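Local coordinates for hypothetical signal peptide protein (Sinorhizobium meliloti, PDB 3PJY) that is of unknown function but belongs to the DUF192 family and may act as a transcription regulator, at residues G117-P120 and G121-L124. Numbering follows the deposited sequence.
Sequences GVSP and GDRL
The Asp122 carboxylate folds back over the backbone of Val118 and Ser119, its OD2 accepting a hydrogen bond from Ser119 N at 2.8 Å. The N-H approaches OD2 well off the plane of the carboxylate, by 53°. With CG anti to its own carbonyl carbon (chi1 -66°), the acid group stays beside the Asp122 backbone N, which in turn donates to Ser119 O over 3.1 Å. This second bond closes a type II beta turn from Ser119 to Asp122, with Pro120 and Gly121 at its corners; a CB on Gly121 would clash with Pro120 O. One water joins OD2 to Gly117 O and Ser119 OG, and another bridges Asp122 OD1 and Pro120 O. An alanine in place of Asp122 would probably leave Ser119 N without its carboxylate acceptor and each water without its carboxylate partner, though the backbone bond of the turn could persist. Gly117 ends helix 112-116 in a Schellman motif, and the turn carries the chain into strand 123-126, which runs antiparallel to strand 6-13, while Gly121 and Asp122 bond through their backbones to Ile81 at the start of strand 81-88, Asp122 OD1 also accepts from Ala15 N, and Val118 packs on Leu12 and Ile84.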
loop_
_atom_site.group_PDB
_atom_site.type_symbol
_atom_site.label_atom_id
_atom_site.label_comp_id
_atom_site.label_asym_id
_atom_site.label_seq_id
_atom_site.Cartn_x
_atom_site.Cartn_y
_atom_site.Cartn_z
ATOM N N GLY B 117 0.351 7.401 -12.114
ATOM C CA GLY B 117 -0.577 7.232 -13.242
ATOM C C GLY B 117 -2.034 7.391 -12.838
ATOM O O GLY B 117 -2.909 6.632 -13.281
ATOM N N VAL B 118 -2.274 8.355 -11.961
ATOM C CA VAL B 118 -3.607 8.668 -11.455
ATOM C C VAL B 118 -4.291 9.735 -12.279
ATOM O O VAL B 118 -3.649 10.632 -12.797
ATOM C CB VAL B 118 -3.472 9.074 -9.970
ATOM C CG1 VAL B 118 -4.824 9.618 -9.401
ATOM C CG2 VAL B 118 -3.029 7.889 -9.177
ATOM N N SER B 119 -5.614 9.588 -12.457
ATOM C CA SER B 119 -6.441 10.493 -13.243
ATOM C C SER B 119 -7.730 10.775 -12.490
ATOM O O SER B 119 -8.149 9.996 -11.685
ATOM C CB SER B 119 -6.878 9.845 -14.578
ATOM O OG SER B 119 -5.816 9.217 -15.288
ATOM N N PRO B 120 -8.418 11.875 -12.801
ATOM C CA PRO B 120 -9.771 12.028 -12.315
ATOM C C PRO B 120 -10.618 10.829 -12.661
ATOM O O PRO B 120 -10.497 10.267 -13.776
ATOM C CB PRO B 120 -10.249 13.298 -13.032
ATOM C CG PRO B 120 -9.016 14.012 -13.342
ATOM C CD PRO B 120 -8.036 12.942 -13.744
ATOM N N GLY B 121 -11.464 10.427 -11.721
ATOM C CA GLY B 121 -12.284 9.266 -11.851
ATOM C C GLY B 121 -11.695 8.038 -11.192
ATOM O O GLY B 121 -12.425 7.061 -10.939
ATOM N N ASP B 122 -10.395 8.081 -10.893
ATOM C CA ASP B 122 -9.794 7.045 -10.066
ATOM C C ASP B 122 -10.294 7.168 -8.612
ATOM O O ASP B 122 -11.089 8.055 -8.307
ATOM C CB ASP B 122 -8.272 7.129 -10.167
ATOM C CG ASP B 122 -7.745 6.785 -11.583
ATOM O OD1 ASP B 122 -8.496 6.181 -12.401
ATOM O OD2 ASP B 122 -6.526 7.063 -11.835
ATOM N N ARG B 123 -9.917 6.242 -7.733
ATOM C CA ARG B 123 -10.473 6.211 -6.389
ATOM C C ARG B 123 -9.457 6.048 -5.277
ATOM O O ARG B 123 -8.420 5.442 -5.466
ATOM C CB ARG B 123 -11.570 5.187 -6.258
ATOM C CG ARG B 123 -11.231 3.785 -6.343
ATOM C CD ARG B 123 -12.590 3.014 -6.533
ATOM N NE ARG B 123 -12.442 1.557 -6.446
ATOM C CZ ARG B 123 -12.181 0.735 -7.467
ATOM N NH1 ARG B 123 -12.012 1.190 -8.714
ATOM N NH2 ARG B 123 -12.072 -0.570 -7.227
ATOM N N LEU B 124 -9.764 6.697 -4.158
ATOM C CA LEU B 124 -9.072 6.478 -2.907
ATOM C C LEU B 124 -9.902 5.554 -2.033
ATOM O O LEU B 124 -11.140 5.682 -1.927
ATOM C CB LEU B 124 -8.831 7.819 -2.195
ATOM C CG LEU B 124 -7.960 7.727 -0.917
ATOM C CD1 LEU B 124 -6.530 7.437 -1.296
ATOM C CD2 LEU B 124 -8.050 9.101 -0.187
HETATM O O HOH W 1 -5.455 6.661 -14.238
HETATM O O HOH W 2 -10.190 7.315 -14.186
#